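Side-chain contacts in lactaldehyde dehydrogenase (Escherichia coli, PDB 2IMP), which catalyses the irreversible, NAD-dependent oxidation of L-lactaldehyde to L-lactate and also acts strongly on glycolaldehyde and L-glyceraldehyde: residues Lys48-Ala53 / Gln214-Asn219; Glu54-Glu59 / Arg199-Leu204; Val225-Ser230 / Glu235-Thr240. One frame throughout, in Å; residues are numbered along the deposited sequence.

Contact 1 (Lys48-Ala53 / Gln214-Asn219). With NAI (1,4-dihydronicotinamide adenine dinucleotide), chain D.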
loop_
_atom_site.group_PDB
_atom_site.type_symbol
_atom_site.label_atom_id
_atom_site.label_comp_id
_atom_site.label_asym_id
_atom_site.label_seq_id
_atom_site.Cartn_x
_atom_site.Cartn_y
_atom_site.Cartn_z
ATOM N N LYS A 48 -4.199 -39.145 1.562
ATOM C CA LYS A 48 -5.433 -39.181 0.786
ATOM C C LYS A 48 -6.098 -37.793 0.746
ATOM O O LYS A 48 -6.575 -37.343 -0.298
ATOM C CB LYS A 48 -6.415 -40.196 1.381
ATOM C CG LYS A 48 -5.975 -41.644 1.247
ATOM C CD LYS A 48 -6.933 -42.587 1.973
ATOM C CE LYS A 48 -6.387 -44.011 1.987
ATOM N NZ LYS A 48 -7.204 -44.932 2.831
ATOM N N ALA A 49 -6.107 -37.132 1.900
ATOM C CA ALA A 49 -6.674 -35.794 2.002
ATOM C C ALA A 49 -5.853 -34.781 1.188
ATOM O O ALA A 49 -6.399 -33.957 0.455
ATOM C CB ALA A 49 -6.740 -35.360 3.470
ATOM N N ILE A 50 -4.534 -34.868 1.328
ATOM C CA ILE A 50 -3.644 -33.990 0.591
ATOM C C ILE A 50 -3.766 -34.196 -0.930
ATOM O O ILE A 50 -3.812 -33.227 -1.693
ATOM C CB ILE A 50 -2.176 -34.192 1.036
ATOM C CG1 ILE A 50 -2.010 -33.664 2.465
ATOM C CG2 ILE A 50 -1.228 -33.469 0.085
ATOM C CD1 ILE A 50 -0.640 -33.901 3.063
ATOM N N ASP A 51 -3.835 -35.456 -1.356
ATOM C CA ASP A 51 -3.995 -35.739 -2.778
ATOM C C ASP A 51 -5.321 -35.186 -3.317
ATOM O O ASP A 51 -5.395 -34.702 -4.449
ATOM C CB ASP A 51 -3.919 -37.248 -3.059
ATOM C CG ASP A 51 -2.523 -37.809 -2.854
ATOM O OD1 ASP A 51 -1.543 -37.061 -3.057
ATOM O OD2 ASP A 51 -2.402 -39.002 -2.505
ATOM N N ALA A 52 -6.362 -35.281 -2.498
ATOM C CA ALA A 52 -7.661 -34.751 -2.879
ATOM C C ALA A 52 -7.607 -33.208 -2.990
ATOM O O ALA A 52 -8.149 -32.611 -3.919
ATOM C CB ALA A 52 -8.719 -35.170 -1.851
ATOM N N ALA A 53 -6.941 -32.588 -2.022
ATOM C CA ALA A 53 -6.787 -31.142 -2.026
ATOM C C ALA A 53 -6.019 -30.665 -3.273
ATOM O O ALA A 53 -6.331 -29.623 -3.855
ATOM C CB ALA A 53 -6.067 -30.694 -0.766
ATOM N N GLN A 214 2.595 -34.918 11.607
ATOM C CA GLN A 214 3.870 -34.965 10.907
ATOM C C GLN A 214 3.724 -35.124 9.384
ATOM O O GLN A 214 4.500 -34.546 8.619
ATOM C CB GLN A 214 4.743 -36.082 11.476
ATOM C CG GLN A 214 5.489 -35.673 12.739
ATOM C CD GLN A 214 6.581 -34.646 12.466
ATOM O OE1 GLN A 214 7.546 -34.931 11.763
ATOM N NE2 GLN A 214 6.428 -33.444 13.021
ATOM N N GLU A 215 2.732 -35.899 8.954
ATOM C CA GLU A 215 2.505 -36.069 7.519
ATOM C C GLU A 215 2.009 -34.741 6.872
ATOM O O GLU A 215 2.343 -34.422 5.730
ATOM C CB GLU A 215 1.501 -37.204 7.278
ATOM C CG GLU A 215 1.215 -37.546 5.816
ATOM C CD GLU A 215 2.464 -37.868 4.993
ATOM O OE1 GLU A 215 3.455 -38.369 5.558
ATOM O OE2 GLU A 215 2.442 -37.636 3.767
ATOM N N LEU A 216 1.234 -33.972 7.631
ATOM C CA LEU A 216 0.751 -32.693 7.132
ATOM C C LEU A 216 1.894 -31.656 7.015
ATOM O O LEU A 216 1.799 -30.677 6.272
ATOM C CB LEU A 216 -0.365 -32.155 8.036
ATOM C CG LEU A 216 -1.649 -32.998 8.092
ATOM C CD1 LEU A 216 -2.653 -32.349 9.032
ATOM C CD2 LEU A 216 -2.249 -33.148 6.699
ATOM N N ALA A 217 2.968 -31.901 7.757
ATOM C CA ALA A 217 4.131 -31.029 7.725
ATOM C C ALA A 217 5.230 -31.503 6.743
ATOM O O ALA A 217 5.913 -30.686 6.117
ATOM C CB ALA A 217 4.724 -30.892 9.132
ATOM N N GLY A 218 5.357 -32.822 6.604
ATOM C CA GLY A 218 6.381 -33.387 5.744
ATOM C C GLY A 218 6.024 -33.810 4.334
ATOM O O GLY A 218 6.913 -34.140 3.553
ATOM N N ASN A 219 4.745 -33.827 3.986
ATOM C CA ASN A 219 4.371 -34.216 2.632
ATOM C C ASN A 219 4.827 -33.173 1.576
ATOM O O ASN A 219 4.520 -31.985 1.692
ATOM C CB ASN A 219 2.860 -34.430 2.550
ATOM C CG ASN A 219 2.433 -35.051 1.237
ATOM O OD1 ASN A 219 2.592 -34.450 0.174
ATOM N ND2 ASN A 219 1.895 -36.266 1.304
HETATM P PA NAI D . 0.485 -28.987 21.111
HETATM O O1A NAI D . 1.625 -28.527 20.302
HETATM O O2A NAI D . 0.857 -30.111 22.086
HETATM O O5B NAI D . -0.685 -29.468 20.137
HETATM C C5B NAI D . -1.242 -28.658 19.114
HETATM C C4B NAI D . -1.393 -29.427 17.792
HETATM O O4B NAI D . -0.126 -29.855 17.289
HETATM C C3B NAI D . -2.242 -30.704 17.895
HETATM O O3B NAI D . -3.123 -30.797 16.779
HETATM C C2B NAI D . -1.198 -31.800 17.964
HETATM O O2B NAI D . -1.635 -33.085 17.605
HETATM C C1B NAI D . -0.114 -31.263 17.064
HETATM N N9A NAI D . 1.239 -31.828 17.343
HETATM C C8A NAI D . 1.862 -32.143 18.550
HETATM N N7A NAI D . 3.106 -32.643 18.282
HETATM C C5A NAI D . 3.288 -32.655 16.943
HETATM C C6A NAI D . 4.361 -33.057 16.121
HETATM N N6A NAI D . 5.479 -33.551 16.650
HETATM N N1A NAI D . 4.241 -32.940 14.728
HETATM C C2A NAI D . 3.069 -32.423 14.157
HETATM N N3A NAI D . 2.005 -32.025 14.982
HETATM C C4A NAI D . 2.120 -32.137 16.347
HETATM O O3 NAI D . -0.042 -27.681 21.878
HETATM P PN NAI D . -1.404 -27.521 22.728
HETATM O O1N NAI D . -2.569 -27.979 21.950
HETATM O O2N NAI D . -1.430 -26.108 23.236
HETATM O O5D NAI D . -1.085 -28.497 23.980
HETATM C C5D NAI D . -1.627 -29.779 24.177
HETATM C C4D NAI D . -1.005 -30.332 25.438
HETATM O O4D NAI D . -1.316 -31.719 25.540
HETATM C C3D NAI D . 0.501 -30.264 25.779
HETATM O O3D NAI D . 0.731 -29.294 26.783
HETATM C C2D NAI D . 0.889 -31.652 26.217
HETATM O O2D NAI D . 1.763 -31.658 27.323
HETATM C C1D NAI D . -0.447 -32.298 26.489
HETATM N N1N NAI D . -0.353 -33.789 26.380
HETATM C C2N NAI D . -0.505 -34.355 25.110
HETATM C C3N NAI D . -0.428 -35.765 24.955
HETATM C C7N NAI D . -0.594 -36.398 23.592
HETATM O O7N NAI D . -0.515 -37.781 23.482
HETATM N N7N NAI D . -0.814 -35.696 22.479
HETATM C C4N NAI D . -0.196 -36.575 26.117
HETATM C C5N NAI D . -0.042 -35.978 27.403
HETATM C C6N NAI D . -0.126 -34.572 27.517
HETATM O O HOH W 1 0.517 -37.536 -0.907
#

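Contact 2 (Glu54-Glu59 / Arg199-Leu204)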
loop_
_atom_site.group_PDB
_atom_site.type_symbol
_atom_site.label_atom_id
_atom_site.label_comp_id
_atom_site.label_asym_id
_atom_site.label_seq_id
_atom_site.Cartn_x
_atom_site.Cartn_y
_atom_site.Cartn_z
ATOM N N GLU A 54 -5.021 -31.450 -3.664
ATOM C CA GLU A 54 -4.232 -31.138 -4.843
ATOM C C GLU A 54 -5.070 -31.201 -6.132
ATOM O O GLU A 54 -4.985 -30.312 -6.980
ATOM C CB GLU A 54 -3.045 -32.100 -4.952
ATOM C CG GLU A 54 -2.136 -31.840 -6.144
ATOM C CD GLU A 54 -1.005 -32.852 -6.230
ATOM O OE1 GLU A 54 -1.289 -34.046 -6.456
ATOM O OE2 GLU A 54 0.167 -32.458 -6.061
ATOM N N ARG A 55 -5.880 -32.251 -6.261
ATOM C CA ARG A 55 -6.732 -32.388 -7.436
ATOM C C ARG A 55 -7.737 -31.229 -7.600
ATOM O O ARG A 55 -8.032 -30.809 -8.713
ATOM C CB ARG A 55 -7.526 -33.706 -7.396
ATOM C CG ARG A 55 -6.701 -34.988 -7.544
ATOM C CD ARG A 55 -7.599 -36.174 -7.923
ATOM N NE ARG A 55 -8.578 -36.520 -6.889
ATOM C CZ ARG A 55 -8.300 -37.235 -5.801
ATOM N NH1 ARG A 55 -7.068 -37.688 -5.594
ATOM N NH2 ARG A 55 -9.254 -37.505 -4.923
ATOM N N ALA A 56 -8.243 -30.721 -6.480
ATOM C CA ALA A 56 -9.231 -29.644 -6.507
ATOM C C ALA A 56 -8.673 -28.214 -6.602
ATOM O O ALA A 56 -9.384 -27.296 -7.013
ATOM C CB ALA A 56 -10.117 -29.741 -5.278
ATOM N N GLN A 57 -7.411 -28.040 -6.225
ATOM C CA GLN A 57 -6.813 -26.712 -6.203
ATOM C C GLN A 57 -6.858 -25.874 -7.516
ATOM O O GLN A 57 -7.253 -24.713 -7.483
ATOM C CB GLN A 57 -5.382 -26.805 -5.659
ATOM C CG GLN A 57 -4.806 -25.481 -5.187
ATOM C CD GLN A 57 -4.309 -24.627 -6.342
ATOM O OE1 GLN A 57 -3.820 -25.153 -7.329
ATOM N NE2 GLN A 57 -4.414 -23.308 -6.208
ATOM N N PRO A 58 -6.456 -26.449 -8.665
ATOM C CA PRO A 58 -6.487 -25.685 -9.921
ATOM C C PRO A 58 -7.885 -25.087 -10.223
ATOM O O PRO A 58 -8.006 -23.896 -10.516
ATOM C CB PRO A 58 -6.065 -26.717 -10.963
ATOM C CG PRO A 58 -5.102 -27.579 -10.188
ATOM C CD PRO A 58 -5.826 -27.768 -8.869
ATOM N N GLU A 59 -8.916 -25.928 -10.161
ATOM C CA GLU A 59 -10.286 -25.479 -10.390
ATOM C C GLU A 59 -10.741 -24.417 -9.364
ATOM O O GLU A 59 -11.450 -23.468 -9.707
ATOM C CB GLU A 59 -11.262 -26.650 -10.297
ATOM C CG GLU A 59 -11.395 -27.523 -11.518
ATOM C CD GLU A 59 -12.444 -28.613 -11.305
ATOM O OE1 GLU A 59 -12.197 -29.532 -10.488
ATOM O OE2 GLU A 59 -13.520 -28.538 -11.942
ATOM N N ARG A 199 -15.629 -30.460 -3.628
ATOM C CA ARG A 199 -14.831 -31.532 -3.051
ATOM C C ARG A 199 -13.309 -31.276 -3.076
ATOM O O ARG A 199 -12.772 -30.775 -4.064
ATOM C CB ARG A 199 -15.125 -32.847 -3.788
ATOM C CG ARG A 199 -14.783 -32.785 -5.274
ATOM C CD ARG A 199 -15.237 -34.027 -6.028
ATOM N NE ARG A 199 -14.398 -35.191 -5.753
ATOM C CZ ARG A 199 -14.646 -36.408 -6.226
ATOM N NH1 ARG A 199 -15.709 -36.614 -6.993
ATOM N NH2 ARG A 199 -13.829 -37.417 -5.944
ATOM N N GLY A 200 -12.640 -31.631 -1.983
ATOM C CA GLY A 200 -11.203 -31.457 -1.905
ATOM C C GLY A 200 -10.715 -30.117 -1.387
ATOM O O GLY A 200 -9.583 -30.028 -0.913
ATOM N N VAL A 201 -11.543 -29.077 -1.470
ATOM C CA VAL A 201 -11.123 -27.759 -0.996
ATOM C C VAL A 201 -10.890 -27.708 0.529
ATOM O O VAL A 201 -9.920 -27.106 0.999
ATOM C CB VAL A 201 -12.137 -26.670 -1.417
ATOM C CG1 VAL A 201 -11.731 -25.311 -0.840
ATOM C CG2 VAL A 201 -12.194 -26.599 -2.937
ATOM N N PHE A 202 -11.794 -28.337 1.278
ATOM C CA PHE A 202 -11.673 -28.436 2.729
ATOM C C PHE A 202 -11.693 -29.904 3.179
ATOM O O PHE A 202 -12.662 -30.621 2.936
ATOM C CB PHE A 202 -12.801 -27.695 3.460
ATOM C CG PHE A 202 -12.696 -27.777 4.973
ATOM C CD1 PHE A 202 -11.954 -26.839 5.688
ATOM C CD2 PHE A 202 -13.332 -28.798 5.680
ATOM C CE1 PHE A 202 -11.831 -26.925 7.086
ATOM C CE2 PHE A 202 -13.218 -28.897 7.077
ATOM C CZ PHE A 202 -12.472 -27.954 7.783
ATOM N N ASN A 203 -10.612 -30.331 3.814
ATOM C CA ASN A 203 -10.492 -31.698 4.290
ATOM C C ASN A 203 -10.175 -31.772 5.795
ATOM O O ASN A 203 -9.409 -30.956 6.317
ATOM C CB ASN A 203 -9.382 -32.418 3.511
ATOM C CG ASN A 203 -9.556 -32.316 2.011
ATOM O OD1 ASN A 203 -10.200 -33.164 1.386
ATOM N ND2 ASN A 203 -8.985 -31.270 1.418
ATOM N N LEU A 204 -10.770 -32.736 6.482
ATOM C CA LEU A 204 -10.508 -32.891 7.901
ATOM C C LEU A 204 -9.945 -34.270 8.250
ATOM O O LEU A 204 -10.611 -35.287 8.043
ATOM C CB LEU A 204 -11.787 -32.658 8.719
ATOM C CG LEU A 204 -11.605 -32.667 10.249
ATOM C CD1 LEU A 204 -11.078 -31.320 10.708
ATOM C CD2 LEU A 204 -12.931 -32.947 10.942
#

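Contact 3 (Val225-Ser230 / Glu235-Thr240). With NAI (1,4-dihydronicotinamide adenine dinucleotide), chain D.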
loop_
_atom_site.group_PDB
_atom_site.type_symbol
_atom_site.label_atom_id
_atom_site.label_comp_id
_atom_site.label_asym_id
_atom_site.label_seq_id
_atom_site.Cartn_x
_atom_site.Cartn_y
_atom_site.Cartn_z
ATOM N N VAL A 225 2.592 -25.282 5.815
ATOM C CA VAL A 225 1.982 -25.879 6.981
ATOM C C VAL A 225 1.756 -24.819 8.076
ATOM O O VAL A 225 2.685 -24.116 8.475
ATOM C CB VAL A 225 2.830 -27.053 7.562
ATOM C CG1 VAL A 225 4.235 -26.580 7.936
ATOM C CG2 VAL A 225 2.120 -27.634 8.791
ATOM N N SER A 226 0.509 -24.681 8.506
ATOM C CA SER A 226 0.161 -23.723 9.539
ATOM C C SER A 226 -0.220 -24.401 10.850
ATOM O O SER A 226 -1.052 -25.307 10.868
ATOM C CB SER A 226 -0.997 -22.837 9.077
ATOM O OG SER A 226 -1.377 -21.939 10.108
ATOM N N MET A 227 0.393 -23.963 11.940
ATOM C CA MET A 227 0.110 -24.565 13.225
ATOM C C MET A 227 0.141 -23.616 14.427
ATOM O O MET A 227 0.937 -22.677 14.489
ATOM C CB MET A 227 1.082 -25.732 13.468
ATOM C CG MET A 227 1.043 -26.327 14.875
ATOM S SD MET A 227 2.207 -25.557 16.031
ATOM C CE MET A 227 1.908 -26.522 17.515
ATOM N N THR A 228 -0.758 -23.876 15.364
ATOM C CA THR A 228 -0.832 -23.120 16.595
ATOM C C THR A 228 -0.765 -24.076 17.800
ATOM O O THR A 228 -1.406 -25.133 17.776
ATOM C CB THR A 228 -2.125 -22.296 16.659
ATOM O OG1 THR A 228 -2.151 -21.369 15.565
ATOM C CG2 THR A 228 -2.201 -21.524 17.973
ATOM N N GLY A 229 0.028 -23.725 18.810
ATOM C CA GLY A 229 0.157 -24.580 19.980
ATOM C C GLY A 229 1.476 -24.448 20.729
ATOM O O GLY A 229 2.007 -23.347 20.863
ATOM N N SER A 230 2.014 -25.569 21.209
ATOM C CA SER A 230 3.267 -25.564 21.971
ATOM C C SER A 230 4.538 -25.363 21.137
ATOM O O SER A 230 4.611 -25.797 19.986
ATOM C CB SER A 230 3.424 -26.867 22.765
ATOM O OG SER A 230 3.800 -27.941 21.916
ATOM N N GLU A 235 8.568 -26.807 16.867
ATOM C CA GLU A 235 9.937 -27.152 16.492
ATOM C C GLU A 235 9.995 -28.419 15.615
ATOM O O GLU A 235 10.718 -28.479 14.620
ATOM C CB GLU A 235 10.791 -27.395 17.735
ATOM C CG GLU A 235 11.061 -26.174 18.594
ATOM C CD GLU A 235 11.764 -26.543 19.899
ATOM O OE1 GLU A 235 12.725 -27.347 19.843
ATOM O OE2 GLU A 235 11.360 -26.032 20.969
ATOM N N LYS A 236 9.231 -29.428 16.018
ATOM C CA LYS A 236 9.186 -30.674 15.280
ATOM C C LYS A 236 8.542 -30.491 13.904
ATOM O O LYS A 236 8.945 -31.117 12.927
ATOM C CB LYS A 236 8.422 -31.727 16.084
ATOM C CG LYS A 236 9.083 -32.069 17.425
ATOM C CD LYS A 236 8.298 -33.127 18.182
ATOM C CE LYS A 236 8.944 -33.450 19.518
ATOM N NZ LYS A 236 8.921 -32.269 20.427
ATOM N N ILE A 237 7.539 -29.622 13.854
ATOM C CA ILE A 237 6.852 -29.317 12.609
ATOM C C ILE A 237 7.778 -28.611 11.608
ATOM O O ILE A 237 7.855 -28.989 10.440
ATOM C CB ILE A 237 5.615 -28.425 12.865
ATOM C CG1 ILE A 237 4.504 -29.269 13.490
ATOM C CG2 ILE A 237 5.130 -27.794 11.561
ATOM C CD1 ILE A 237 3.343 -28.479 14.020
ATOM N N MET A 238 8.486 -27.594 12.091
ATOM C CA MET A 238 9.398 -26.859 11.235
ATOM C C MET A 238 10.580 -27.718 10.767
ATOM O O MET A 238 10.978 -27.652 9.608
ATOM C CB MET A 238 9.918 -25.611 11.951
ATOM C CG MET A 238 10.764 -24.705 11.066
ATOM S SD MET A 238 11.172 -23.144 11.878
ATOM C CE MET A 238 12.354 -22.459 10.692
ATOM N N ALA A 239 11.130 -28.517 11.680
ATOM C CA ALA A 239 12.229 -29.389 11.315
ATOM C C ALA A 239 11.816 -30.339 10.171
ATOM O O ALA A 239 12.566 -30.559 9.220
ATOM C CB ALA A 239 12.681 -30.198 12.529
ATOM N N THR A 240 10.605 -30.875 10.277
ATOM C CA THR A 240 10.093 -31.774 9.255
ATOM C C THR A 240 9.804 -31.051 7.933
ATOM O O THR A 240 10.088 -31.572 6.853
ATOM C CB THR A 240 8.830 -32.492 9.759
ATOM O OG1 THR A 240 9.193 -33.341 10.855
ATOM C CG2 THR A 240 8.201 -33.330 8.661
HETATM P PA NAI D . 0.485 -28.987 21.111
HETATM O O1A NAI D . 1.625 -28.527 20.302
HETATM O O2A NAI D . 0.857 -30.111 22.086
HETATM O O5B NAI D . -0.685 -29.468 20.137
HETATM C C5B NAI D . -1.242 -28.658 19.114
HETATM C C4B NAI D . -1.393 -29.427 17.792
HETATM O O4B NAI D . -0.126 -29.855 17.289
HETATM C C3B NAI D . -2.242 -30.704 17.895
HETATM O O3B NAI D . -3.123 -30.797 16.779
HETATM C C2B NAI D . -1.198 -31.800 17.964
HETATM O O2B NAI D . -1.635 -33.085 17.605
HETATM C C1B NAI D . -0.114 -31.263 17.064
HETATM N N9A NAI D . 1.239 -31.828 17.343
HETATM C C8A NAI D . 1.862 -32.143 18.550
HETATM N N7A NAI D . 3.106 -32.643 18.282
HETATM C C5A NAI D . 3.288 -32.655 16.943
HETATM C C6A NAI D . 4.361 -33.057 16.121
HETATM N N6A NAI D . 5.479 -33.551 16.650
HETATM N N1A NAI D . 4.241 -32.940 14.728
HETATM C C2A NAI D . 3.069 -32.423 14.157
HETATM N N3A NAI D . 2.005 -32.025 14.982
HETATM C C4A NAI D . 2.120 -32.137 16.347
HETATM O O3 NAI D . -0.042 -27.681 21.878
HETATM P PN NAI D . -1.404 -27.521 22.728
HETATM O O1N NAI D . -2.569 -27.979 21.950
HETATM O O2N NAI D . -1.430 -26.108 23.236
HETATM O O5D NAI D . -1.085 -28.497 23.980
HETATM C C5D NAI D . -1.627 -29.779 24.177
HETATM C C4D NAI D . -1.005 -30.332 25.438
HETATM O O4D NAI D . -1.316 -31.719 25.540
HETATM C C3D NAI D . 0.501 -30.264 25.779
HETATM O O3D NAI D . 0.731 -29.294 26.783
HETATM C C2D NAI D . 0.889 -31.652 26.217
HETATM O O2D NAI D . 1.763 -31.658 27.323
HETATM C C1D NAI D . -0.447 -32.298 26.489
HETATM N N1N NAI D . -0.353 -33.789 26.380
HETATM C C2N NAI D . -0.505 -34.355 25.110
HETATM C C3N NAI D . -0.428 -35.765 24.955
HETATM C C7N NAI D . -0.594 -36.398 23.592
HETATM O O7N NAI D . -0.515 -37.781 23.482
HETATM N N7N NAI D . -0.814 -35.696 22.479
HETATM C C4N NAI D . -0.196 -36.575 26.117
HETATM C C5N NAI D . -0.042 -35.978 27.403
HETATM C C6N NAI D . -0.126 -34.572 27.517
#

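Contact 1 (Lys48-Ala53 / Gln214-Asn219)
I50 of helix 43-62 reaches across to L216 near the end of helix 209-218 and N219 just past it; that helix joins strands 202-204 and 222-227 in the Rossmann-type NAD-binding domain. Followed outward, its side chain shows how one branched residue can join two segments without a direct hydrogen bond between them. CB forks towards its partner. The CG2 branch turns to the amide of N219, 3.9 Å from OD1, whereas CG1 carries the chain onward with CD1 fully extended (chi2 175°). That last methyl does most of the touching: CD1 is 3.6 Å from CB of N219 and 4.0 Å from CD2 of L216, and it also approaches the backbone carbonyl of E215. L216 turns only the end of its chain to this point, and V174 of strand 172-176 packs on both it and I50.

N219 comes from the opposite direction, with CG anti to the backbone N (chi1 -171°). Its buried amide is well supplied. ND2 donates to OE2 of E215 over 2.9 Å, nearly along the C-O axis of that carboxylate, and gives a second bond to a water that in turn donates to OD1 of D51. OD1 of N219 accepts from the backbone N of K221. The apolar tip of I50 thus rests against an amide whose rotation is fixed by partners on both ends. Salt bridges from R47 to E215 and from K221 to D51 hold the neighbouring carboxylates.

The other flank of the same helix faces the cofactor. There Q214 bends at its second torsion and directs NE2 at N1A of the adenine, 2.8 Å away, in an almost straight bond of 176°.

Contact 2 (Glu54-Glu59 / Arg199-Leu204)
A56 of helix 43-62 meets R199, G200 and V201, the turn that leads into strand 202-204 of the Rossmann-type sheet. The apolar part rests on a single methyl. CB of A56 is 3.1 Å from the carbonyl O of R199, a close approach, and 3.9 Å from CA of G200; farther off, 4.4 Å from the same CB, stands CG2 of V201, whose side chain also packs on W60 in a later turn of the helix. Because glycine carries no side chain, the two backbones come near, with CA of A56 only 5.3 Å from CA of G200.

Charged groups lie along the open side. The guanidinium groups of R55 and R199 converge on D12, both NH2 atoms forming salt bridges with its OD2, and this shared carboxylate accounts for two like charges being neighbours.

Hydrogen bonds secure the turn itself. The buried amide of N203 is held at both ends: OD1 accepts from the backbone N of D12, while ND2 is shared between the carbonyls of I173 and G200. The latter bond is 2.7 Å from ND2 of N203 to O of G200, with the donor lying 53° above the carbonyl plane.

Contact 3 (Val225-Ser230 / Glu235-Thr240)
In the beta-alpha unit made by strand 222-227 and helix 231-242, part of the Rossmann-type cofactor site, I237 lies across V225 and M227, touching the strand with its two end methyls and the nucleotide with the CG1 between them. CG2 meets the strand at V225, 3.9 Å from CG1. The other branch ends on M227, where CD1 of I237 presses 3.3 Å from CG, tighter than usual for two carbons. CG1 of I237 stands above the adenine plane at C2A, 3.5 Å away. I149 of the neighbouring strand closes in on all three residues.

M227 bends at its second torsion (chi2 -91°), which carries CE past I237 to within 3.4 Å of O1A on the cofactor's diphosphate. The aliphatic chain of K236 passes the exocyclic amino group of the adenine, with CD closest to N6A.

Beyond the strand, S230 is the N-cap of the helix. Its OG donates to O1A over 2.8 Å and accepts from the backbone N of A233. Its own backbone N is shared between O1A and the bridging O3, at 3.0 Å from the latter.

The phosphate thus sits at the start of a helix, where the helix dipole would probably favour its negative charge, while I237 gives the adenine a nonpolar contact over C2A but no hydrogen bond, and NE2 of Q214 donates to N1A.

In the fold
The three contacts sample one Rossmann-type domain, moving from its outer helix to the cofactor. Contacts 1 and 2 both use helix 43-62, with centres about 12 Å apart; A53 of the first touches G200 and N203 of the second. Along the chain contact 1 encloses contact 2, and contact 3 follows both, lying, centre to centre, about 14 Å from contact 1 and about 22 Å from contact 2. Contacts 2 and 3 do not touch but reach the same beta sheet, through strands 202-204 and 222-227. T240 and Q214 probably hydrogen-bond between contacts 1 and 3. Helices 209-218 and 231-242, successive in the chain, both meet the adenine, while contact 2 lies away from the cofactor and substrate sites.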